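Local coordinates for RNA-binding protein RMD9, mitochondrial (Saccharomyces cerevisiae S288C, PDB 7A9X) that binds a dodecameric motif in the 3'-untranslated regions of yeast mitochondrial mRNAs as a pentatricopeptide repeat protein and takes part in their processing or stability, at residues 300-304 and 323-327; 318-323 and 347-351; 340-344 and 363-367; 371-376 and 410-414. All coordinates share one frame; numbering follows the deposited sequence.

Contact 1. Residues 300-304 and 323-327; sequences AESFF and VNSFL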
# COMPACT_ATOMS: atom_id res chain seq x y z
N ALA A 300 -6.14 1.76 22.90
CA ALA A 300 -5.59 2.18 21.62
C ALA A 300 -5.57 3.70 21.50
O ALA A 300 -4.60 4.27 21.00
CB ALA A 300 -6.38 1.55 20.48
N GLU A 301 -6.63 4.36 21.96
CA GLU A 301 -6.69 5.81 21.83
C GLU A 301 -5.71 6.50 22.77
O GLU A 301 -5.18 7.57 22.43
CB GLU A 301 -8.12 6.31 22.08
CG GLU A 301 -8.25 7.83 22.02
CD GLU A 301 -9.63 8.28 21.60
OE1 GLU A 301 -10.44 7.42 21.18
OE2 GLU A 301 -9.91 9.49 21.68
N SER A 302 -5.46 5.93 23.95
CA SER A 302 -4.48 6.53 24.85
C SER A 302 -3.10 6.55 24.21
O SER A 302 -2.41 7.58 24.24
CB SER A 302 -4.46 5.77 26.18
OG SER A 302 -4.20 4.39 25.99
N PHE A 303 -2.69 5.43 23.61
CA PHE A 303 -1.42 5.41 22.90
C PHE A 303 -1.44 6.32 21.68
O PHE A 303 -0.40 6.88 21.31
CB PHE A 303 -1.07 3.98 22.49
CG PHE A 303 -0.34 3.22 23.56
CD1 PHE A 303 -1.03 2.61 24.59
CD2 PHE A 303 1.04 3.11 23.53
CE1 PHE A 303 -0.36 1.90 25.58
CE2 PHE A 303 1.72 2.42 24.50
CZ PHE A 303 1.02 1.81 25.53
N PHE A 304 -2.60 6.48 21.05
CA PHE A 304 -2.72 7.41 19.93
C PHE A 304 -2.52 8.85 20.39
O PHE A 304 -1.87 9.64 19.70
CB PHE A 304 -4.07 7.24 19.24
CG PHE A 304 -4.36 8.27 18.18
CD1 PHE A 304 -3.87 8.10 16.89
CD2 PHE A 304 -5.12 9.39 18.47
CE1 PHE A 304 -4.14 9.04 15.92
CE2 PHE A 304 -5.38 10.34 17.50
CZ PHE A 304 -4.89 10.16 16.22
N VAL A 323 -2.98 4.16 11.76
CA VAL A 323 -4.14 5.01 11.96
C VAL A 323 -5.36 4.43 11.24
O VAL A 323 -6.47 4.40 11.80
CB VAL A 323 -3.83 6.44 11.49
CG1 VAL A 323 -5.03 7.35 11.72
CG2 VAL A 323 -2.61 6.97 12.23
N ASN A 324 -5.18 3.96 10.00
CA ASN A 324 -6.29 3.39 9.25
C ASN A 324 -6.89 2.19 9.97
O ASN A 324 -8.12 2.06 10.05
CB ASN A 324 -5.82 2.97 7.85
CG ASN A 324 -5.43 4.16 6.99
OD1 ASN A 324 -5.89 5.28 7.20
ND2 ASN A 324 -4.58 3.91 5.99
N SER A 325 -6.04 1.31 10.50
CA SER A 325 -6.55 0.15 11.24
C SER A 325 -7.29 0.59 12.49
O SER A 325 -8.31 -0.01 12.85
CB SER A 325 -5.39 -0.78 11.60
OG SER A 325 -5.83 -1.83 12.44
N PHE A 326 -6.80 1.63 13.17
CA PHE A 326 -7.48 2.14 14.35
C PHE A 326 -8.84 2.73 13.99
O PHE A 326 -9.83 2.48 14.69
CB PHE A 326 -6.59 3.19 15.03
CG PHE A 326 -7.18 3.80 16.26
CD1 PHE A 326 -7.77 3.01 17.24
CD2 PHE A 326 -7.11 5.17 16.47
CE1 PHE A 326 -8.31 3.58 18.38
CE2 PHE A 326 -7.64 5.75 17.61
CZ PHE A 326 -8.24 4.95 18.56
N LEU A 327 -8.91 3.50 12.90
CA LEU A 327 -10.19 4.04 12.45
C LEU A 327 -11.17 2.93 12.09
O LEU A 327 -12.36 3.02 12.39
CB LEU A 327 -9.97 4.96 11.25
CG LEU A 327 -9.26 6.29 11.50
CD1 LEU A 327 -8.96 6.98 10.18
CD2 LEU A 327 -10.13 7.18 12.38
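Phe-326 reaches from helix 320-334 to helix 297-308 and lays the far end of its ring against Ala-300, Glu-301 and Phe-304. The contact joins two neighbouring repeats of the pentatricopeptide (PPR) solenoid, those assigned as the fourth and the fifth, through roughly antiparallel helices whose short segments run 145° apart. Their axes come no nearer than 11.6 Å, a wide spacing that the phenyl group bridges. With CG anti to the backbone N (chi1 180°), Phe-326 reaches across the gap toward helix 297-308. Three ring atoms meet different partners: CE1 touches the methyl CB of Ala-300 at 3.5 Å, CZ rests 3.7 Å from the backbone CA of Glu-301 and also meets the CB of that residue, and CE2 lies 4.2 Å from CG of Phe-304. The two phenylalanine side chains cross at about a right angle, yet their ring planes are inclined by only 37°, with centroids 5.7 Å apart, an oblique pairing. Glu-301 contributes just its aliphatic root here; its carboxylate goes elsewhere, OE1 being hydrogen-bonded to His-339. The packing is largely buried and made by carbon atoms, and neighbouring helices extend it: Ile-291 of helix 281-292 touches Phe-326, while Ile-343 of helix 337-351 lies against Phe-304. One turn before Phe-326, Val-323 adds a looser touch, its CG2 methyl standing near the plane of the Phe-304 ring at the edge, 4.5 Å from CE1.

Contact 2. Residues 318-323 and 347-351; sequences LQVSTV and AVKFY. With nucleotides of chain B.
Val-323 and Ala-347 bring their CA atoms to 7.8 Å where the first turn of helix 320-334, led in by Leu-318 and the N-cap residue Gln-319, meets the last turn of helix 337-351. Leu-318 packs against both aromatic side chains of that last turn. Its CB sits 3.5 Å from CE2 of Phe-350, its CD2 packs on the same ring and on Ala-347, and its CG approaches the hydroxyl of Tyr-351. The tyrosine side chain crosses the leucine at about a right angle, and its OH donates to the backbone O of Leu-318, which lies in the ring plane at the edge. This bond is modelled at 2.4 Å from OH to O, implausibly short, so its exact length is doubtful. Helices 320-334 and 337-351 form the helix-turn-helix hairpin assigned as the fifth PPR, with Leu-318 and Gln-319 just before it, and the RNA runs beside the start of helix 320-334. There Val-320 is wedged between protein and nucleotide: CB lies 3.6 Å from the Tyr-351 OH, while CG1 is 3.2 Å from O3' of A7 of chain B. Gln-319 lays CG 3.2 Å from O4' of the same nucleotide. Its extended chain carries NE2 to Thr-322 OG1, a 3.0 Å hydrogen bond lying in the amide plane, which fixes the rotation of the amide beside the RNA. CB of Ser-321 comes within 3.3 Å of OP2 of C8 of chain B.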
# COMPACT_ATOMS: atom_id res chain seq x y z
N LEU A 318 3.45 8.77 13.09
CA LEU A 318 2.03 8.40 13.10
C LEU A 318 1.77 7.62 11.81
O LEU A 318 1.22 8.14 10.83
CB LEU A 318 1.15 9.63 13.22
CG LEU A 318 -0.33 9.37 13.52
CD1 LEU A 318 -0.49 8.74 14.90
CD2 LEU A 318 -1.16 10.63 13.39
N GLN A 319 2.19 6.36 11.82
CA GLN A 319 2.12 5.52 10.63
C GLN A 319 0.67 5.39 10.17
O GLN A 319 -0.18 4.92 10.93
CB GLN A 319 2.72 4.14 10.93
CG GLN A 319 3.17 3.37 9.70
CD GLN A 319 3.69 1.98 10.04
OE1 GLN A 319 4.72 1.55 9.52
NE2 GLN A 319 2.97 1.26 10.90
N VAL A 320 0.40 5.80 8.93
CA VAL A 320 -0.98 5.90 8.48
C VAL A 320 -1.65 4.54 8.44
O VAL A 320 -2.86 4.43 8.69
CB VAL A 320 -1.06 6.62 7.11
CG1 VAL A 320 -0.57 5.73 5.98
CG2 VAL A 320 -2.48 7.10 6.85
N SER A 321 -0.90 3.47 8.15
CA SER A 321 -1.46 2.13 8.21
C SER A 321 -1.98 1.83 9.61
O SER A 321 -3.04 1.21 9.78
CB SER A 321 -0.42 1.10 7.79
OG SER A 321 0.76 1.21 8.57
N THR A 322 -1.24 2.26 10.63
CA THR A 322 -1.68 2.10 12.01
C THR A 322 -2.93 2.93 12.29
O THR A 322 -3.85 2.48 12.98
CB THR A 322 -0.56 2.49 12.97
OG1 THR A 322 0.62 1.74 12.65
CG2 THR A 322 -0.96 2.23 14.40
N VAL A 323 -2.98 4.16 11.76
CA VAL A 323 -4.14 5.01 11.96
C VAL A 323 -5.36 4.43 11.24
O VAL A 323 -6.47 4.40 11.80
CB VAL A 323 -3.83 6.44 11.49
CG1 VAL A 323 -5.03 7.35 11.72
CG2 VAL A 323 -2.61 6.97 12.23
N ALA A 347 -5.48 13.30 13.30
CA ALA A 347 -4.44 12.80 12.40
C ALA A 347 -4.11 13.82 11.31
O ALA A 347 -2.94 14.01 10.97
CB ALA A 347 -4.89 11.47 11.78
N VAL A 348 -5.13 14.48 10.76
CA VAL A 348 -4.90 15.48 9.72
C VAL A 348 -4.09 16.65 10.27
O VAL A 348 -3.17 17.15 9.61
CB VAL A 348 -6.24 15.94 9.12
CG1 VAL A 348 -6.03 17.17 8.25
CG2 VAL A 348 -6.87 14.82 8.31
N LYS A 349 -4.41 17.11 11.48
CA LYS A 349 -3.64 18.19 12.08
C LYS A 349 -2.22 17.76 12.40
O LYS A 349 -1.28 18.56 12.27
CB LYS A 349 -4.34 18.71 13.34
CG LYS A 349 -5.51 19.63 13.05
CD LYS A 349 -6.08 20.22 14.33
CE LYS A 349 -7.16 21.25 14.02
NZ LYS A 349 -7.74 21.84 15.26
N PHE A 350 -2.03 16.51 12.82
CA PHE A 350 -0.68 16.02 13.10
C PHE A 350 0.16 15.98 11.83
O PHE A 350 1.32 16.41 11.83
CB PHE A 350 -0.75 14.63 13.73
CG PHE A 350 0.59 14.09 14.16
CD1 PHE A 350 1.07 14.34 15.44
CD2 PHE A 350 1.36 13.33 13.29
CE1 PHE A 350 2.30 13.85 15.84
CE2 PHE A 350 2.59 12.84 13.69
CZ PHE A 350 3.07 13.09 14.96
N TYR A 351 -0.41 15.47 10.73
CA TYR A 351 0.35 15.37 9.49
C TYR A 351 0.65 16.75 8.92
O TYR A 351 1.81 17.09 8.67
CB TYR A 351 -0.43 14.52 8.48
CG TYR A 351 -0.51 13.05 8.83
CD1 TYR A 351 0.57 12.39 9.40
CD2 TYR A 351 -1.67 12.33 8.59
CE1 TYR A 351 0.50 11.05 9.72
CE2 TYR A 351 -1.76 10.99 8.91
CZ TYR A 351 -0.67 10.35 9.47
OH TYR A 351 -0.76 9.02 9.78
P A B 7 5.98 0.99 5.20
OP1 A B 7 5.68 -0.26 5.93
OP2 A B 7 6.54 0.91 3.82
O5' A B 7 4.66 1.88 5.13
C5' A B 7 3.51 1.58 5.91
C4' A B 7 2.45 2.64 5.75
O4' A B 7 2.78 3.78 6.57
C3' A B 7 2.29 3.18 4.33
O3' A B 7 0.94 3.60 4.12
C2' A B 7 3.20 4.40 4.35
O2' A B 7 2.92 5.36 3.36
C1' A B 7 2.94 4.93 5.76
N9 A B 7 4.05 5.72 6.30
C8 A B 7 5.39 5.49 6.16
N7 A B 7 6.15 6.37 6.76
C5 A B 7 5.24 7.24 7.34
C6 A B 7 5.41 8.40 8.13
N6 A B 7 6.59 8.89 8.48
N1 A B 7 4.29 9.03 8.55
C2 A B 7 3.10 8.54 8.21
N3 A B 7 2.81 7.46 7.47
C4 A B 7 3.94 6.85 7.07
P A B 6 9.15 -0.83 10.49
OP1 A B 6 7.77 -1.36 10.60
OP2 A B 6 10.25 -1.74 10.08
O5' A B 6 9.17 0.39 9.47
C5' A B 6 8.24 1.46 9.57
C4' A B 6 8.07 2.16 8.24
O4' A B 6 9.29 2.89 7.92
C3' A B 6 7.81 1.23 7.06
O3' A B 6 6.98 1.87 6.10
C2' A B 6 9.21 1.03 6.48
O2' A B 6 9.25 0.64 5.13
C1' A B 6 9.83 2.41 6.71
N9 A B 6 11.28 2.34 6.84
C8 A B 6 11.99 1.78 7.87
N7 A B 6 13.29 1.85 7.71
C5 A B 6 13.44 2.50 6.50
C6 A B 6 14.58 2.87 5.77
N6 A B 6 15.82 2.64 6.19
N1 A B 6 14.39 3.50 4.59
C2 A B 6 13.14 3.73 4.17
N3 A B 6 11.99 3.43 4.77
C4 A B 6 12.21 2.81 5.94
P C B 8 -0.14 2.60 3.48
OP1 C B 8 -1.14 3.43 2.77
OP2 C B 8 -0.59 1.65 4.53
O5' C B 8 0.70 1.76 2.43
C5' C B 8 1.02 2.28 1.15
C4' C B 8 0.98 1.20 0.10
O4' C B 8 2.11 0.29 0.29
C3' C B 8 -0.28 0.33 0.12
O3' C B 8 -0.73 0.06 -1.21
C2' C B 8 0.19 -0.96 0.78
O2' C B 8 -0.54 -2.11 0.40
C1' C B 8 1.64 -1.04 0.32
N1 C B 8 2.48 -1.83 1.24
C2 C B 8 3.19 -2.93 0.75
O2 C B 8 3.13 -3.21 -0.46
N3 C B 8 3.94 -3.66 1.60
C4 C B 8 4.00 -3.34 2.90
N4 C B 8 4.75 -4.09 3.70
C5 C B 8 3.27 -2.23 3.42
C6 C B 8 2.53 -1.51 2.56

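Contact 3. Residues 340-344 and 363-367; sequences VYRIW and LNNTF. With nucleotides of chain B.
Trp-344 and Phe-367 both carry CG anti to the backbone N (chi1 175° and 171°), and these torsions send their rings toward each other from facing helices until they overlap. The result is a buried aromatic cluster between the second helix of the PPR assigned as the fifth and the first of the sixth, helices 337-351 and 357-374, whose short segments run nearly antiparallel. The five-membered ring of Trp-344 and the phenyl of Phe-367 form a face-to-face stack, centroids 3.8 Å apart and planes inclined by only 7°. The side chains nevertheless cross at about a right angle, and CB of Phe-367 also lies over the indole face, 3.4 Å from CD1. Tyr-341, one turn earlier, takes no face of the phenyl: the two rings meet rim to rim, with CD1 of Tyr-341 3.4 Å from CZ of Phe-367. Leu-363, one turn before Phe-367, packs CG and CD2 against the pyrrole corner, CD2 being 3.7 Å from Trp-344 CD1. Ile-389 of helix 379-396 packs on all three aromatic residues. Elsewhere on helix 357-374, Asn-365 lies beside the RNA, its CG 3.6 Å from C5' of U10 of chain B. Asn-364 satisfies the one polar group of the buried indole, and its own ND2 is held by Tyr-393. The hydrogen bond from Trp-344 NE1 to Asn-364 OD1, 3.1 Å long and somewhat bent at the proton, lies in both the ring plane and the carbonyl plane.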
# COMPACT_ATOMS: atom_id res chain seq x y z
N VAL A 340 -14.86 8.34 14.84
CA VAL A 340 -13.99 8.22 13.67
C VAL A 340 -13.60 9.61 13.16
O VAL A 340 -12.44 9.84 12.78
CB VAL A 340 -14.68 7.39 12.58
CG1 VAL A 340 -13.87 7.40 11.29
CG2 VAL A 340 -14.91 5.97 13.05
N TYR A 341 -14.55 10.55 13.17
CA TYR A 341 -14.28 11.88 12.66
C TYR A 341 -13.31 12.64 13.56
O TYR A 341 -12.45 13.39 13.07
CB TYR A 341 -15.59 12.65 12.51
CG TYR A 341 -15.45 14.05 11.95
CD1 TYR A 341 -14.86 14.27 10.71
CD2 TYR A 341 -15.93 15.14 12.64
CE1 TYR A 341 -14.73 15.55 10.20
CE2 TYR A 341 -15.82 16.42 12.14
CZ TYR A 341 -15.22 16.62 10.91
OH TYR A 341 -15.10 17.89 10.41
N ARG A 342 -13.41 12.44 14.88
CA ARG A 342 -12.52 13.14 15.80
C ARG A 342 -11.08 12.63 15.68
O ARG A 342 -10.13 13.42 15.74
CB ARG A 342 -13.02 12.99 17.24
CG ARG A 342 -14.23 13.85 17.55
CD ARG A 342 -14.62 13.80 19.02
NE ARG A 342 -15.40 12.61 19.36
CZ ARG A 342 -14.89 11.51 19.90
NH1 ARG A 342 -15.68 10.48 20.17
NH2 ARG A 342 -13.60 11.44 20.18
N ILE A 343 -10.90 11.32 15.50
CA ILE A 343 -9.56 10.78 15.34
C ILE A 343 -8.96 11.23 14.01
O ILE A 343 -7.78 11.58 13.92
CB ILE A 343 -9.57 9.25 15.47
CG1 ILE A 343 -10.05 8.84 16.86
CG2 ILE A 343 -8.19 8.67 15.18
CD1 ILE A 343 -9.20 9.38 17.99
N TRP A 344 -9.78 11.24 12.95
CA TRP A 344 -9.32 11.70 11.65
C TRP A 344 -8.88 13.16 11.71
O TRP A 344 -7.88 13.54 11.08
CB TRP A 344 -10.41 11.51 10.61
CG TRP A 344 -10.07 12.05 9.26
CD1 TRP A 344 -9.31 11.45 8.30
CD2 TRP A 344 -10.48 13.31 8.71
NE1 TRP A 344 -9.22 12.26 7.19
CE2 TRP A 344 -9.93 13.41 7.42
CE3 TRP A 344 -11.25 14.37 9.20
CZ2 TRP A 344 -10.13 14.52 6.60
CZ3 TRP A 344 -11.45 15.48 8.38
CH2 TRP A 344 -10.89 15.54 7.10
N LEU A 363 -5.05 7.95 4.27
CA LEU A 363 -5.91 8.27 5.41
C LEU A 363 -7.30 8.69 4.94
O LEU A 363 -8.31 8.20 5.47
CB LEU A 363 -5.27 9.39 6.25
CG LEU A 363 -6.11 9.89 7.43
CD1 LEU A 363 -6.16 8.84 8.53
CD2 LEU A 363 -5.60 11.22 7.97
N ASN A 364 -7.36 9.58 3.96
CA ASN A 364 -8.66 10.05 3.46
C ASN A 364 -9.44 8.92 2.80
O ASN A 364 -10.68 8.94 2.82
CB ASN A 364 -8.45 11.21 2.50
CG ASN A 364 -7.89 12.44 3.18
OD1 ASN A 364 -8.20 12.71 4.35
ND2 ASN A 364 -7.07 13.20 2.46
N ASN A 365 -8.75 7.94 2.23
CA ASN A 365 -9.43 6.77 1.68
C ASN A 365 -10.22 6.04 2.75
O ASN A 365 -11.41 5.73 2.58
CB ASN A 365 -8.42 5.84 1.01
CG ASN A 365 -9.08 4.62 0.38
OD1 ASN A 365 -10.19 4.71 -0.15
ND2 ASN A 365 -8.40 3.49 0.44
N THR A 366 -9.57 5.75 3.88
CA THR A 366 -10.25 5.08 4.99
C THR A 366 -11.39 5.94 5.53
O THR A 366 -12.48 5.43 5.82
CB THR A 366 -9.25 4.76 6.10
OG1 THR A 366 -8.19 3.96 5.56
CG2 THR A 366 -9.92 4.00 7.23
N PHE A 367 -11.16 7.25 5.66
CA PHE A 367 -12.14 8.13 6.29
C PHE A 367 -13.39 8.29 5.42
O PHE A 367 -14.51 8.17 5.92
CB PHE A 367 -11.50 9.49 6.58
CG PHE A 367 -12.48 10.53 7.03
CD1 PHE A 367 -13.11 10.42 8.26
CD2 PHE A 367 -12.76 11.63 6.24
CE1 PHE A 367 -14.01 11.37 8.69
CE2 PHE A 367 -13.66 12.60 6.66
CZ PHE A 367 -14.29 12.47 7.89
P U B 10 -6.00 3.03 -3.40
OP1 U B 10 -7.03 1.98 -3.19
OP2 U B 10 -4.95 2.82 -4.43
O5' U B 10 -6.75 4.40 -3.71
C5' U B 10 -7.95 4.76 -3.05
C4' U B 10 -8.55 6.01 -3.64
O4' U B 10 -7.57 7.08 -3.56
C3' U B 10 -8.91 5.92 -5.12
O3' U B 10 -10.21 5.40 -5.32
C2' U B 10 -8.77 7.37 -5.60
O2' U B 10 -9.95 8.11 -5.34
C1' U B 10 -7.65 7.90 -4.70
N1 U B 10 -6.33 7.91 -5.37
C2 U B 10 -5.90 9.10 -5.93
O2 U B 10 -6.56 10.12 -5.89
N3 U B 10 -4.66 9.05 -6.52
C4 U B 10 -3.83 7.95 -6.61
O4 U B 10 -2.74 8.06 -7.18
C5 U B 10 -4.34 6.76 -6.01
C6 U B 10 -5.54 6.78 -5.42

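Contact 4. Residues 371-376 and 410-414; sequences FFENYI and RASIW. With nucleotides of chain B.
Phe-371 meets the far end of the Trp-414 indole, CH2 lying 4.1 Å from its CE1 at the edge of the phenyl. It also backs the next residue, with its CD1 over the centre of the Phe-372 ring. On the opposite face of Phe-372 lies the backbone of Arg-410 and Ala-411, with Ala-411 CA 3.5 Å from CE1. CG of Phe-372 stands beside the backbone N, anti to the carbonyl carbon (chi1 -71°), and the phenyl is held between its neighbour and that turn. Its rim is directed at Trp-414 in an edge-to-face (T-shaped) pair, centroids 5.0 Å apart and planes at 63°. CB of Arg-410 closes on CD2 at 3.4 Å. The pairing joins consecutive repeats of the PPR solenoid, the end of the first helix of the one assigned as the sixth to the loop between the two helices of the seventh. Farther along, the backbone O of Tyr-375 accepts a nearly straight hydrogen bond from Trp-414 NE1, 2.7 Å long (173°); this O lies in the indole plane, while NE1 is tilted from the carbonyl plane. Ile-376 then touches the exposed Ile-413, CG1 to CG2 3.5 Å. At the end of helix 401-410, Arg-410 turns away to the RNA: NE bonds Thr-369 OG1, which positions the guanidinium, and NH2 donates edge-on to OP1 of U11 of chain B at 3.0 Å.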
# COMPACT_ATOMS: atom_id res chain seq x y z
N PHE A 371 -17.19 7.43 5.81
CA PHE A 371 -18.17 8.52 5.70
C PHE A 371 -19.37 8.09 4.86
O PHE A 371 -20.52 8.16 5.31
CB PHE A 371 -17.52 9.77 5.10
CG PHE A 371 -18.48 10.91 4.90
CD1 PHE A 371 -19.20 11.05 3.73
CD2 PHE A 371 -18.66 11.85 5.91
CE1 PHE A 371 -20.10 12.10 3.56
CE2 PHE A 371 -19.55 12.90 5.74
CZ PHE A 371 -20.27 13.03 4.57
N PHE A 372 -19.12 7.66 3.62
CA PHE A 372 -20.22 7.35 2.72
C PHE A 372 -20.91 6.03 3.04
O PHE A 372 -21.99 5.77 2.50
CB PHE A 372 -19.72 7.38 1.28
CG PHE A 372 -19.41 8.76 0.78
CD1 PHE A 372 -20.41 9.57 0.27
CD2 PHE A 372 -18.12 9.26 0.84
CE1 PHE A 372 -20.13 10.85 -0.17
CE2 PHE A 372 -17.83 10.54 0.40
CZ PHE A 372 -18.84 11.33 -0.12
N GLU A 373 -20.34 5.20 3.91
CA GLU A 373 -21.12 4.11 4.47
C GLU A 373 -22.09 4.62 5.52
O GLU A 373 -23.23 4.15 5.60
CB GLU A 373 -20.21 3.04 5.07
CG GLU A 373 -19.44 2.23 4.04
CD GLU A 373 -18.62 1.13 4.67
OE1 GLU A 373 -18.77 0.90 5.88
OE2 GLU A 373 -17.83 0.49 3.94
N ASN A 374 -21.66 5.59 6.32
CA ASN A 374 -22.53 6.17 7.35
C ASN A 374 -23.67 6.96 6.72
O ASN A 374 -24.83 6.80 7.10
CB ASN A 374 -21.70 7.05 8.28
CG ASN A 374 -22.51 7.58 9.45
OD1 ASN A 374 -22.85 6.83 10.36
ND2 ASN A 374 -22.80 8.87 9.43
N TYR A 375 -23.36 7.81 5.73
CA TYR A 375 -24.36 8.63 5.07
C TYR A 375 -24.86 8.00 3.77
O TYR A 375 -25.18 8.71 2.81
CB TYR A 375 -23.80 10.03 4.81
CG TYR A 375 -23.62 10.83 6.08
CD1 TYR A 375 -24.71 11.40 6.73
CD2 TYR A 375 -22.35 11.03 6.62
CE1 TYR A 375 -24.55 12.13 7.89
CE2 TYR A 375 -22.18 11.76 7.78
CZ TYR A 375 -23.29 12.31 8.41
OH TYR A 375 -23.13 13.04 9.57
N ILE A 376 -24.95 6.67 3.74
CA ILE A 376 -25.34 5.96 2.52
C ILE A 376 -26.76 6.35 2.09
O ILE A 376 -27.06 6.40 0.89
CB ILE A 376 -25.21 4.44 2.73
CG1 ILE A 376 -25.57 3.67 1.46
CG2 ILE A 376 -26.06 3.97 3.90
CD1 ILE A 376 -25.41 2.18 1.57
N ARG A 410 -16.18 7.76 -3.77
CA ARG A 410 -17.11 7.15 -2.83
C ARG A 410 -18.50 7.79 -2.88
O ARG A 410 -19.47 7.15 -2.47
CB ARG A 410 -16.55 7.24 -1.42
CG ARG A 410 -15.16 6.63 -1.27
CD ARG A 410 -15.18 5.12 -1.44
NE ARG A 410 -13.86 4.52 -1.27
CZ ARG A 410 -13.11 4.06 -2.27
NH1 ARG A 410 -11.92 3.54 -2.02
NH2 ARG A 410 -13.56 4.10 -3.52
N ALA A 411 -18.61 9.02 -3.39
CA ALA A 411 -19.92 9.68 -3.44
C ALA A 411 -20.84 9.09 -4.51
O ALA A 411 -21.99 9.52 -4.60
CB ALA A 411 -19.74 11.18 -3.69
N SER A 412 -20.36 8.14 -5.31
CA SER A 412 -21.20 7.51 -6.31
C SER A 412 -22.39 6.77 -5.70
O SER A 412 -23.37 6.51 -6.40
CB SER A 412 -20.37 6.54 -7.15
OG SER A 412 -19.74 5.57 -6.33
N ILE A 413 -22.31 6.43 -4.41
CA ILE A 413 -23.43 5.77 -3.74
C ILE A 413 -24.64 6.69 -3.69
O ILE A 413 -25.79 6.22 -3.72
CB ILE A 413 -22.99 5.33 -2.33
CG1 ILE A 413 -22.14 4.06 -2.40
CG2 ILE A 413 -24.18 5.10 -1.42
CD1 ILE A 413 -21.92 3.39 -1.06
N TRP A 414 -24.43 8.01 -3.65
CA TRP A 414 -25.55 8.93 -3.60
C TRP A 414 -26.30 9.00 -4.92
O TRP A 414 -27.50 9.27 -4.94
CB TRP A 414 -25.07 10.32 -3.18
CG TRP A 414 -24.79 10.42 -1.72
CD1 TRP A 414 -25.10 9.50 -0.76
CD2 TRP A 414 -24.12 11.49 -1.04
NE1 TRP A 414 -24.68 9.93 0.47
CE2 TRP A 414 -24.07 11.15 0.33
CE3 TRP A 414 -23.56 12.70 -1.46
CZ2 TRP A 414 -23.48 11.98 1.28
CZ3 TRP A 414 -22.97 13.52 -0.51
CH2 TRP A 414 -22.94 13.16 0.84
P U B 11 -10.42 4.00 -6.08
OP1 U B 11 -11.82 3.55 -5.85
OP2 U B 11 -9.30 3.10 -5.71
O5' U B 11 -10.27 4.38 -7.62
C5' U B 11 -11.23 5.19 -8.28
C4' U B 11 -10.79 5.55 -9.67
O4' U B 11 -9.64 6.44 -9.61
C3' U B 11 -10.31 4.40 -10.54
O3' U B 11 -11.38 3.66 -11.11
C2' U B 11 -9.43 5.09 -11.56
O2' U B 11 -10.22 5.74 -12.55
C1' U B 11 -8.77 6.17 -10.70
N1 U B 11 -7.47 5.73 -10.16
C2 U B 11 -6.38 5.71 -11.01
O2 U B 11 -6.44 6.03 -12.19
N3 U B 11 -5.21 5.29 -10.44
C4 U B 11 -5.02 4.90 -9.13
O4 U B 11 -3.90 4.54 -8.76
C5 U B 11 -6.19 4.94 -8.31
C6 U B 11 -7.35 5.35 -8.84

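The four contacts run in order along the superhelix, from the repeat assigned as the fourth to the seventh. Contacts 1 and 2 share Val-323 and have centres 9 Å apart; Phe-304 CE1 meets Leu-318 CD1 at 3.8 Å. Leu-363 ties contact 3 to both, its CD1 lying 3.7 Å from Val-323 CG1 and its CB 3.7 Å from Val-320 CG2. Contact 4, centred 14 Å from contact 3, continues along helix 357-374, and Asn-365 OD1 reaches Arg-410 NH1 in a weak hydrogen bond. Contacts 2, 3 and 4 follow the RNA in its own order, beside A6 to C8, U10 and U11 of chain B, while contact 1 has its nearest atom about 5 Å from the RNA.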